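Long-range contacts in minor fimbrium subunit Mfa5 (Porphyromonas gingivalis ATCC 33277, PDB 6TO1), which forms an accessory subunit of the minor fimbriae, pili that mediate biofilm formation and adhesion to host cells and other oral bacteria: residues 279-284 with 319-324; 287-292 with 333-338; 135-140 with 205-210; 295-300 with 337-342. All blocks are in the same frame, centred on the assembly; numbering follows the deposited sequence. Where two conformers were deposited one is given.

Contact 1: 279-284 with 319-324; sequences SNNPST and DGVAGA. With CA (calcium ion), chain F.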
# COMPACT_ATOMS: atom_id res chain seq x y z
N SER A 279 -48.27 26.64 -8.42
CA SER A 279 -48.72 27.10 -7.11
C SER A 279 -50.09 27.75 -7.16
O SER A 279 -50.25 28.84 -7.71
CB SER A 279 -47.72 28.11 -6.55
OG SER A 279 -47.61 29.22 -7.42
N ASN A 280 -51.08 27.09 -6.55
CA ASN A 280 -52.39 27.70 -6.36
C ASN A 280 -53.11 27.04 -5.19
O ASN A 280 -53.12 25.81 -5.10
CB ASN A 280 -53.24 27.56 -7.60
CG ASN A 280 -54.65 28.11 -7.38
OD1 ASN A 280 -54.81 29.24 -6.89
ND2 ASN A 280 -55.67 27.31 -7.69
N ASN A 281 -53.71 27.85 -4.31
CA ASN A 281 -54.58 27.33 -3.26
C ASN A 281 -55.99 27.26 -3.82
O ASN A 281 -56.61 28.31 -4.02
CB ASN A 281 -54.54 28.22 -2.03
CG ASN A 281 -55.26 27.59 -0.84
OD1 ASN A 281 -56.18 26.78 -1.00
ND2 ASN A 281 -54.84 27.95 0.36
N PRO A 282 -56.53 26.08 -4.11
CA PRO A 282 -57.86 26.02 -4.76
C PRO A 282 -58.96 26.59 -3.90
O PRO A 282 -60.03 26.91 -4.43
CB PRO A 282 -58.06 24.52 -5.02
CG PRO A 282 -57.19 23.82 -4.03
CD PRO A 282 -56.00 24.73 -3.79
N SER A 283 -58.72 26.75 -2.59
CA SER A 283 -59.73 27.24 -1.67
C SER A 283 -59.88 28.76 -1.69
O SER A 283 -60.91 29.27 -1.26
CB SER A 283 -59.38 26.80 -0.25
OG SER A 283 -59.47 25.39 -0.12
N THR A 284 -58.90 29.46 -2.15
CA THR A 284 -58.93 30.92 -2.16
C THR A 284 -59.21 31.42 -3.57
O THR A 284 -58.82 30.79 -4.55
CB THR A 284 -57.60 31.51 -1.70
OG1 THR A 284 -56.60 31.22 -2.71
CG2 THR A 284 -57.17 30.91 -0.39
N ASP A 319 -49.82 32.57 -2.76
CA ASP A 319 -51.17 32.16 -2.31
C ASP A 319 -51.08 31.15 -1.17
O ASP A 319 -51.92 30.25 -1.03
CB ASP A 319 -51.96 31.58 -3.50
CG ASP A 319 -53.49 31.47 -3.25
OD1 ASP A 319 -54.04 32.20 -2.42
OD2 ASP A 319 -54.15 30.65 -3.94
N GLY A 320 -50.00 31.25 -0.40
CA GLY A 320 -49.71 30.38 0.72
C GLY A 320 -49.21 28.99 0.39
O GLY A 320 -49.09 28.18 1.31
N VAL A 321 -48.94 28.68 -0.88
CA VAL A 321 -48.52 27.33 -1.26
C VAL A 321 -47.34 27.43 -2.22
O VAL A 321 -47.01 28.50 -2.72
CB VAL A 321 -49.67 26.51 -1.90
CG1 VAL A 321 -50.86 26.36 -0.94
CG2 VAL A 321 -50.11 27.12 -3.22
N ALA A 322 -46.74 26.28 -2.50
CA ALA A 322 -45.61 26.20 -3.44
C ALA A 322 -46.00 25.21 -4.53
O ALA A 322 -47.18 25.11 -4.86
CB ALA A 322 -44.33 25.79 -2.72
N GLY A 323 -45.05 24.48 -5.09
CA GLY A 323 -45.35 23.68 -6.26
C GLY A 323 -44.12 23.46 -7.13
O GLY A 323 -43.05 24.03 -6.89
N ALA A 324 -44.29 22.61 -8.15
CA ALA A 324 -43.24 22.41 -9.15
C ALA A 324 -42.85 23.72 -9.81
O ALA A 324 -41.68 23.91 -10.18
CB ALA A 324 -43.72 21.42 -10.21
CA CA F . -56.49 30.30 -4.94
O HOH W 1 -50.35 24.23 -5.77

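Contact 2: 287-292 with 333-338; sequences TPNYPT and HPYYYY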
# COMPACT_ATOMS: atom_id res chain seq x y z
N THR A 287 -55.76 33.58 -7.88
CA THR A 287 -55.19 32.59 -8.78
C THR A 287 -53.96 33.16 -9.45
O THR A 287 -53.87 34.37 -9.69
CB THR A 287 -56.20 32.14 -9.84
OG1 THR A 287 -56.61 33.27 -10.62
CG2 THR A 287 -57.41 31.51 -9.17
N PRO A 288 -52.98 32.31 -9.73
CA PRO A 288 -51.80 32.78 -10.46
C PRO A 288 -52.14 33.00 -11.93
O PRO A 288 -53.13 32.49 -12.44
CB PRO A 288 -50.81 31.62 -10.29
CG PRO A 288 -51.69 30.42 -10.21
CD PRO A 288 -52.95 30.86 -9.48
N ASN A 289 -51.30 33.78 -12.60
CA ASN A 289 -51.21 33.68 -14.05
C ASN A 289 -50.49 32.39 -14.42
O ASN A 289 -49.53 31.99 -13.74
CB ASN A 289 -50.47 34.88 -14.62
CG ASN A 289 -51.35 36.11 -14.63
OD1 ASN A 289 -52.26 36.23 -15.43
ND2 ASN A 289 -51.07 37.04 -13.74
N TYR A 290 -50.94 31.73 -15.49
CA TYR A 290 -50.37 30.44 -15.85
C TYR A 290 -49.40 30.54 -17.02
O TYR A 290 -49.47 31.47 -17.84
CB TYR A 290 -51.50 29.46 -16.17
CG TYR A 290 -52.24 29.01 -14.93
CD1 TYR A 290 -51.80 27.90 -14.21
CD2 TYR A 290 -53.34 29.70 -14.46
CE1 TYR A 290 -52.45 27.51 -13.05
CE2 TYR A 290 -54.00 29.30 -13.32
CZ TYR A 290 -53.56 28.21 -12.62
OH TYR A 290 -54.19 27.81 -11.47
N PRO A 291 -48.44 29.62 -17.11
CA PRO A 291 -47.34 29.77 -18.06
C PRO A 291 -47.71 29.41 -19.50
O PRO A 291 -48.63 28.64 -19.77
CB PRO A 291 -46.26 28.82 -17.54
CG PRO A 291 -47.00 27.85 -16.70
CD PRO A 291 -48.17 28.56 -16.12
N THR A 292 -46.95 30.01 -20.40
CA THR A 292 -46.98 29.74 -21.83
C THR A 292 -45.57 29.42 -22.29
O THR A 292 -44.61 29.43 -21.50
CB THR A 292 -47.52 30.95 -22.60
OG1 THR A 292 -46.55 32.00 -22.55
CG2 THR A 292 -48.84 31.41 -22.04
N HIS A 333 -46.01 39.83 -17.46
CA HIS A 333 -46.01 39.10 -18.72
C HIS A 333 -44.59 39.04 -19.28
O HIS A 333 -43.91 40.07 -19.31
CB HIS A 333 -47.00 39.79 -19.67
CG HIS A 333 -47.20 39.08 -20.96
ND1 HIS A 333 -46.24 39.04 -21.95
CD2 HIS A 333 -48.26 38.37 -21.43
CE1 HIS A 333 -46.69 38.34 -22.97
NE2 HIS A 333 -47.91 37.92 -22.69
N PRO A 334 -44.10 37.88 -19.75
CA PRO A 334 -44.83 36.63 -19.99
C PRO A 334 -44.92 35.66 -18.84
O PRO A 334 -45.31 34.51 -19.07
CB PRO A 334 -44.02 35.99 -21.14
CG PRO A 334 -42.61 36.41 -20.83
CD PRO A 334 -42.74 37.84 -20.32
N TYR A 335 -44.57 36.13 -17.65
CA TYR A 335 -44.77 35.49 -16.36
C TYR A 335 -43.54 34.65 -15.99
O TYR A 335 -42.86 34.06 -16.85
CB TYR A 335 -46.05 34.68 -16.30
CG TYR A 335 -47.24 35.48 -16.72
CD1 TYR A 335 -47.48 36.75 -16.19
CD2 TYR A 335 -48.12 35.00 -17.68
CE1 TYR A 335 -48.57 37.51 -16.61
CE2 TYR A 335 -49.21 35.76 -18.11
CZ TYR A 335 -49.41 37.01 -17.57
OH TYR A 335 -50.52 37.75 -18.00
N TYR A 336 -43.23 34.72 -14.69
CA TYR A 336 -41.99 34.23 -14.10
C TYR A 336 -42.32 33.30 -12.94
O TYR A 336 -43.21 33.61 -12.14
CB TYR A 336 -41.12 35.40 -13.58
CG TYR A 336 -40.68 36.29 -14.69
CD1 TYR A 336 -39.38 36.25 -15.14
CD2 TYR A 336 -41.58 37.14 -15.33
CE1 TYR A 336 -38.96 37.04 -16.19
CE2 TYR A 336 -41.17 37.92 -16.39
CZ TYR A 336 -39.87 37.88 -16.80
OH TYR A 336 -39.46 38.67 -17.84
N TYR A 337 -41.60 32.18 -12.84
CA TYR A 337 -41.93 31.13 -11.89
C TYR A 337 -40.65 30.59 -11.28
O TYR A 337 -39.72 30.25 -12.02
CB TYR A 337 -42.68 29.96 -12.55
CG TYR A 337 -43.93 30.41 -13.24
CD1 TYR A 337 -45.15 30.37 -12.58
CD2 TYR A 337 -43.88 30.94 -14.51
CE1 TYR A 337 -46.30 30.82 -13.18
CE2 TYR A 337 -45.02 31.39 -15.12
CZ TYR A 337 -46.22 31.33 -14.45
OH TYR A 337 -47.35 31.81 -15.10
N TYR A 338 -40.60 30.50 -9.95
CA TYR A 338 -39.54 29.73 -9.31
C TYR A 338 -39.72 28.26 -9.68
O TYR A 338 -40.84 27.76 -9.81
CB TYR A 338 -39.55 29.95 -7.79
CG TYR A 338 -39.33 31.41 -7.40
CD1 TYR A 338 -38.05 31.95 -7.33
CD2 TYR A 338 -40.41 32.24 -7.14
CE1 TYR A 338 -37.86 33.29 -7.01
CE2 TYR A 338 -40.23 33.56 -6.77
CZ TYR A 338 -38.96 34.09 -6.74
OH TYR A 338 -38.77 35.41 -6.40
O HOH W 2 -47.10 34.25 -21.26

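Contact 3: 135-140 with 205-210; sequences SSSMGG and WGTHTQ. With MG (magnesium ion), chain B; PO4 (phosphate ion), chain C.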
# COMPACT_ATOMS: atom_id res chain seq x y z
N SER A 135 -41.28 13.40 1.38
CA SER A 135 -42.39 14.27 1.03
C SER A 135 -43.64 13.44 0.76
O SER A 135 -43.58 12.23 0.57
CB SER A 135 -42.05 15.13 -0.19
OG SER A 135 -41.93 14.31 -1.34
N SER A 136 -44.79 14.11 0.70
CA SER A 136 -46.07 13.40 0.57
C SER A 136 -46.18 12.65 -0.75
O SER A 136 -46.85 11.60 -0.82
CB SER A 136 -47.23 14.40 0.78
OG SER A 136 -47.58 15.05 -0.42
N SER A 137 -45.48 13.10 -1.81
CA SER A 137 -45.50 12.35 -3.06
C SER A 137 -44.86 10.98 -2.93
O SER A 137 -45.06 10.13 -3.82
CB SER A 137 -44.80 13.16 -4.16
OG SER A 137 -43.42 13.32 -3.81
N MET A 138 -44.06 10.75 -1.88
CA MET A 138 -43.48 9.45 -1.58
C MET A 138 -44.42 8.57 -0.76
O MET A 138 -44.08 7.40 -0.50
CB MET A 138 -42.14 9.60 -0.82
CG MET A 138 -41.05 10.42 -1.52
SD MET A 138 -40.14 9.53 -2.79
CE MET A 138 -39.17 8.36 -1.83
N GLY A 139 -45.58 9.09 -0.39
CA GLY A 139 -46.55 8.37 0.42
C GLY A 139 -47.94 8.26 -0.21
O GLY A 139 -48.09 8.47 -1.41
N GLY A 140 -48.94 7.92 0.60
CA GLY A 140 -50.29 7.72 0.10
C GLY A 140 -50.35 6.65 -0.96
O GLY A 140 -49.85 5.53 -0.79
N TRP A 205 -45.98 16.80 3.79
CA TRP A 205 -46.12 17.63 2.59
C TRP A 205 -44.84 18.42 2.31
O TRP A 205 -44.15 18.88 3.22
CB TRP A 205 -47.31 18.63 2.73
CG TRP A 205 -47.21 19.63 3.86
CD1 TRP A 205 -47.68 19.49 5.15
CD2 TRP A 205 -46.58 20.93 3.81
NE1 TRP A 205 -47.36 20.61 5.89
CE2 TRP A 205 -46.71 21.51 5.09
CE3 TRP A 205 -45.95 21.66 2.81
CZ2 TRP A 205 -46.19 22.77 5.39
CZ3 TRP A 205 -45.43 22.90 3.12
CH2 TRP A 205 -45.57 23.45 4.39
N GLY A 206 -44.56 18.62 1.02
CA GLY A 206 -43.50 19.53 0.62
C GLY A 206 -42.24 18.79 0.22
O GLY A 206 -41.87 17.83 0.88
N THR A 207 -41.57 19.22 -0.85
CA THR A 207 -40.36 18.55 -1.33
C THR A 207 -39.26 19.60 -1.51
O THR A 207 -39.03 20.11 -2.61
CB THR A 207 -40.64 17.77 -2.62
OG1 THR A 207 -41.78 16.90 -2.47
CG2 THR A 207 -39.42 16.96 -3.02
N HIS A 208 -38.56 19.91 -0.42
CA HIS A 208 -37.54 20.97 -0.39
C HIS A 208 -36.17 20.36 -0.64
O HIS A 208 -35.31 20.25 0.24
CB HIS A 208 -37.60 21.69 0.95
CG HIS A 208 -37.06 23.09 0.96
ND1 HIS A 208 -35.86 23.44 0.37
CD2 HIS A 208 -37.54 24.21 1.54
CE1 HIS A 208 -35.64 24.73 0.58
NE2 HIS A 208 -36.65 25.22 1.28
N THR A 209 -35.99 19.87 -1.88
CA THR A 209 -34.76 19.15 -2.22
C THR A 209 -33.54 20.05 -2.05
O THR A 209 -32.50 19.61 -1.54
CB THR A 209 -34.90 18.59 -3.63
OG1 THR A 209 -36.08 17.77 -3.69
CG2 THR A 209 -33.69 17.76 -4.05
N GLN A 210 -33.65 21.31 -2.43
CA GLN A 210 -32.55 22.23 -2.17
C GLN A 210 -32.20 22.24 -0.69
O GLN A 210 -31.02 22.21 -0.32
CB GLN A 210 -32.92 23.63 -2.64
CG GLN A 210 -31.94 24.67 -2.14
CD GLN A 210 -32.18 26.05 -2.69
OE1 GLN A 210 -33.33 26.49 -2.88
NE2 GLN A 210 -31.07 26.77 -2.95
MG MG B . -42.53 15.11 -3.16
P PO4 C . -45.06 16.92 -2.20
O1 PO4 C . -45.73 16.91 -0.82
O2 PO4 C . -44.21 18.19 -2.34
O3 PO4 C . -46.17 16.98 -3.23
O4 PO4 C . -44.29 15.68 -2.44
O HOH W 3 -40.84 14.34 -3.97
O HOH W 4 -42.90 15.87 -5.09

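Contact 4: 295-300 with 337-342; sequences SKVGRR and YYFPCN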
# COMPACT_ATOMS: atom_id res chain seq x y z
N SER A 295 -42.95 31.90 -21.14
CA SER A 295 -42.69 32.15 -19.73
C SER A 295 -41.26 31.82 -19.33
O SER A 295 -40.53 31.11 -20.02
CB SER A 295 -43.66 31.33 -18.88
OG SER A 295 -44.99 31.77 -19.08
N LYS A 296 -40.87 32.31 -18.15
CA LYS A 296 -39.51 32.20 -17.65
C LYS A 296 -39.56 31.46 -16.32
O LYS A 296 -40.46 31.68 -15.50
CB LYS A 296 -38.87 33.58 -17.49
CG LYS A 296 -38.95 34.47 -18.75
CD LYS A 296 -38.06 33.97 -19.87
CE LYS A 296 -37.97 35.04 -20.98
NZ LYS A 296 -37.14 34.61 -22.13
N VAL A 297 -38.61 30.57 -16.13
CA VAL A 297 -38.53 29.77 -14.91
C VAL A 297 -37.18 29.97 -14.25
O VAL A 297 -36.21 30.40 -14.87
CB VAL A 297 -38.79 28.27 -15.18
CG1 VAL A 297 -40.18 28.10 -15.82
CG2 VAL A 297 -37.71 27.65 -16.07
N GLY A 298 -37.12 29.63 -12.97
CA GLY A 298 -35.91 29.91 -12.21
C GLY A 298 -34.69 29.25 -12.83
O GLY A 298 -34.75 28.11 -13.31
N ARG A 299 -33.58 29.98 -12.83
CA ARG A 299 -32.32 29.44 -13.33
C ARG A 299 -31.78 28.35 -12.40
O ARG A 299 -32.19 28.21 -11.25
CB ARG A 299 -31.29 30.56 -13.46
CG ARG A 299 -31.59 31.50 -14.62
CD ARG A 299 -30.59 32.63 -14.70
NE ARG A 299 -30.60 33.24 -16.02
CZ ARG A 299 -29.95 32.76 -17.08
NH1 ARG A 299 -29.23 31.64 -16.99
NH2 ARG A 299 -30.03 33.39 -18.24
N ARG A 300 -30.81 27.58 -12.92
CA ARG A 300 -30.10 26.62 -12.10
C ARG A 300 -28.63 26.99 -11.93
O ARG A 300 -27.86 26.18 -11.41
CB ARG A 300 -30.24 25.19 -12.65
CG ARG A 300 -29.84 25.00 -14.08
CD ARG A 300 -29.90 23.51 -14.43
NE ARG A 300 -29.59 23.26 -15.83
CZ ARG A 300 -30.49 23.05 -16.79
NH1 ARG A 300 -31.79 23.06 -16.51
NH2 ARG A 300 -30.08 22.86 -18.04
N TYR A 337 -41.60 32.18 -12.84
CA TYR A 337 -41.93 31.13 -11.89
C TYR A 337 -40.65 30.59 -11.28
O TYR A 337 -39.72 30.25 -12.02
CB TYR A 337 -42.68 29.96 -12.55
CG TYR A 337 -43.93 30.41 -13.24
CD1 TYR A 337 -45.15 30.37 -12.58
CD2 TYR A 337 -43.88 30.94 -14.51
CE1 TYR A 337 -46.30 30.82 -13.18
CE2 TYR A 337 -45.02 31.39 -15.12
CZ TYR A 337 -46.22 31.33 -14.45
OH TYR A 337 -47.35 31.81 -15.10
N TYR A 338 -40.60 30.50 -9.95
CA TYR A 338 -39.54 29.73 -9.31
C TYR A 338 -39.72 28.26 -9.68
O TYR A 338 -40.84 27.76 -9.81
CB TYR A 338 -39.55 29.95 -7.79
CG TYR A 338 -39.33 31.41 -7.40
CD1 TYR A 338 -38.05 31.95 -7.33
CD2 TYR A 338 -40.41 32.24 -7.14
CE1 TYR A 338 -37.86 33.29 -7.01
CE2 TYR A 338 -40.23 33.56 -6.77
CZ TYR A 338 -38.96 34.09 -6.74
OH TYR A 338 -38.77 35.41 -6.40
N PHE A 339 -38.60 27.57 -9.86
CA PHE A 339 -38.54 26.22 -10.40
C PHE A 339 -37.70 25.39 -9.44
O PHE A 339 -36.47 25.30 -9.60
CB PHE A 339 -37.97 26.27 -11.82
CG PHE A 339 -37.88 24.94 -12.52
CD1 PHE A 339 -38.66 23.85 -12.14
CD2 PHE A 339 -37.00 24.80 -13.57
CE1 PHE A 339 -38.55 22.65 -12.80
CE2 PHE A 339 -36.88 23.60 -14.24
CZ PHE A 339 -37.65 22.52 -13.85
N PRO A 340 -38.31 24.81 -8.40
CA PRO A 340 -37.49 24.11 -7.39
C PRO A 340 -36.59 23.02 -7.91
O PRO A 340 -35.50 22.83 -7.33
CB PRO A 340 -38.56 23.57 -6.41
CG PRO A 340 -39.56 24.68 -6.39
CD PRO A 340 -39.65 25.13 -7.86
N CYS A 341 -36.94 22.31 -8.99
CA CYS A 341 -36.03 21.32 -9.51
C CYS A 341 -34.71 21.97 -9.94
O CYS A 341 -33.63 21.42 -9.70
CB CYS A 341 -36.63 20.57 -10.70
SG CYS A 341 -37.90 19.36 -10.37
N ASN A 342 -34.79 23.13 -10.59
CA ASN A 342 -33.58 23.86 -10.98
C ASN A 342 -32.86 24.42 -9.76
O ASN A 342 -31.64 24.44 -9.73
CB ASN A 342 -33.94 25.01 -11.94
CG ASN A 342 -33.59 24.68 -13.40
OD1 ASN A 342 -33.24 23.55 -13.73
ND2 ASN A 342 -33.68 25.68 -14.25

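Contact 1: 279-284 with 319-324
Asp319 meets the loop 279-284 with both carboxylate oxygens, and each does a different job. OD2 of Asp319 binds the calcium ion at 2.6 Å, while OD1 accepts a hydrogen bond from Thr284 OG1 at 2.8 Å through its syn lone pair. Thr284 OG1 is itself a calcium ligand, as is Thr284 O. Asn281 supplies its backbone O, 2.2 Å from the calcium, and Asn280 OD1 lies at 2.8 Å, the longest of these metal bonds. Asn280 and Asp319 point the same way, side by side, with amide and carboxylate planes 24° apart, and the metal accounts for their two oxygens lying close together. Leu286 O completes the site. CG of Asp319 is anti to the backbone N (chi1 -164°), a position from which its oxygens reach the loop and the ion.

The calcium-binding loop is shaped by a type I beta turn from Asn281 to Thr284, combined with an Asx turn in which Asn281 OD1 accepts from Ser283 N at 3.0 Å. The Asn281 backbone is gripped at both ends: its O faces the metal, while its N donates to Asp319 OD2 at 2.9 Å from 38° above the carboxylate plane.

Farther from the ion, Val321 presents CG2 to the Asn280 backbone, 3.5 Å from Asn280 N. The same N-H donates to a water that makes a weak bond to Ala322 O. Beyond it, Ser279 CA approaches Ala322 O at 3.4 Å in a CA-H...O contact, and Ser279 OG is hydrogen-bonded to Tyr327 N of strand 326-327.

Contact 2: 287-292 with 333-338
Asn289 lies flat over the ring of Tyr335. Its CB stands 3.6 Å from the ring centroid, 2° off the normal, a CH-pi contact, and the amide carries on over the rim near CE1 and CZ, its plane only 5° from that of the ring. His333 CA lies against the opposite face, offset toward the rim. Asn289 ND2 is hydrogen-bonded to Tyr327 OH, which helps fix the amide.

The tightest polar contact runs from Tyr337 OH to Asn289 O, 2.6 Å. The hydroxyl stands 53° out of the carbonyl plane, whereas the oxygen sits at the ring edge, in the plane of the ring. Over a face of Tyr337, Pro291 crosses at about a right angle, with Pro291 CB 3.7 Å from Tyr337 CE2.

The side toward Thr292 is looser. This exposed residue reaches Pro334 through a water, bound by Thr292 OG1 at 2.7 Å and donating to Pro334 O at 2.8 Å. Pro334 follows a cis peptide bond.

The contact lays an irregular loop, which follows helix 274-277, against the start of strand 336-338, itself flanked by strands 296-298 and 326-327.

Contact 3: 135-140 with 205-210
Ser135 OG and Thr207 OG1 meet on one magnesium ion, each 2.1 Å from it, and the two oxygens are not hydrogen-bonded to each other. Ser137 OG is the third protein ligand, also 2.1 Å from the magnesium. Both serines hold OG between the backbone N and the carbonyl carbon, the crowded position, with chi1 67° for Ser135 and 64° for Ser137. Thr207 differs: its OG1 is anti to the carbonyl carbon (chi1 -51°), which directs the oxygen to the metal.

Ser137 OG and Thr207 OG1 lie on opposite sides of the magnesium. Ser135 OG lies opposite one water, and the phosphate O4, 2.0 Å from the ion, opposite the other water, making an octahedron.

The phosphate, probably from the crystallisation liquor, is held by both segments. Ser136 turns its OG to phosphate O1 at 2.7 Å, and Gly206 N donates to the same oxygen at 2.8 Å. Ser137 N donates to O4, and Thr207 OG1 gives a hydrogen bond to O2 while bound to the metal.

A second shell positions the first. Asp133 OD1 is hydrogen-bonded to Ser135 OG, Asp235 OD2 to Ser137 OG, and Thr239 OG1 to both Thr207 N and the phosphate. Asp133, Ser135 and Ser137 give the Asp-x-Ser-x-Ser signature, and together with Thr207 and Asp235 they form the metal ion-dependent adhesion site of von Willebrand factor A domains; the phosphate probably takes the place that an acidic ligand group occupies in relatives such as integrins.

Contact 4: 295-300 with 337-342
Val297 and Tyr337 form a parallel beta bridge, and backbone hydrogen bonds carry the first part of the contact. Tyr337 N donates to Lys296 O at 2.9 Å; the return bond, Gly298 N to Tyr337 O at 2.8 Å, is weak, its angle at the hydrogen only 122°. Tyr337 O also receives a CA-H...O contact from Val297 CA at 3.2 Å.

Side-chain hydrogen bonds continue the pairing beyond the strands. Asn342 uses both ends of its amide. ND2 donates to Gly298 O at 2.8 Å, nearly straight at 171°, with the acceptor close to the amide plane. OD1 accepts from Arg300 NH1 at 3.2 Å on a lone pair, the oxygen lying in the guanidinium plane, although the guanidinium and amide planes are 80° apart. The Arg300 chain is extended from CG to NE and runs obliquely across the amide, its CD near Asn342 OD1. Arg300 NH2 forms a salt bridge with Asp261, so the guanidinium has a charged partner as well as this neutral one.

Apolar contact is made by Val297 and Phe339, side by side and pointing the same way, with Val297 CG2 3.9 Å from Phe339 CD2. With CG anti to the backbone N, the Phe339 ring lies beside Val297, and Asn342 N sits over its centre. Helix 262-272 adjoins this patch through Ile267 and Val266.

Phe339 holds the N-cap position of helix 340-353, making this a strand-to-helix junction: strands 296-298 and 336-338 are the inner pair of a four-stranded mixed sheet, and Asn342, in the helix's first turn, binds the end of the neighbouring strand.

From the N terminus, contact 3 comes first: it closes the chain between strand 126-133 and helix 209-220 around the magnesium and is complete before the others open. The remaining three interlock. Contacts 1, 2 and 4 start in turn between helix 274-277 and residue 300, just past strand 296-298, then return in the same order from 319 to 342, so contact 1 crosses both others, while contacts 2 and 4 end on shared residues Tyr337 and Tyr338. Pro288 packs against Ser279 and Asn280, joining contacts 1 and 2; Pro340 packs on Gly323 and Ala324, joining 1 and 4. The calcium loops thereby meet the small mixed sheet, with contact 3 about 15 Å from contact 1, centre to centre.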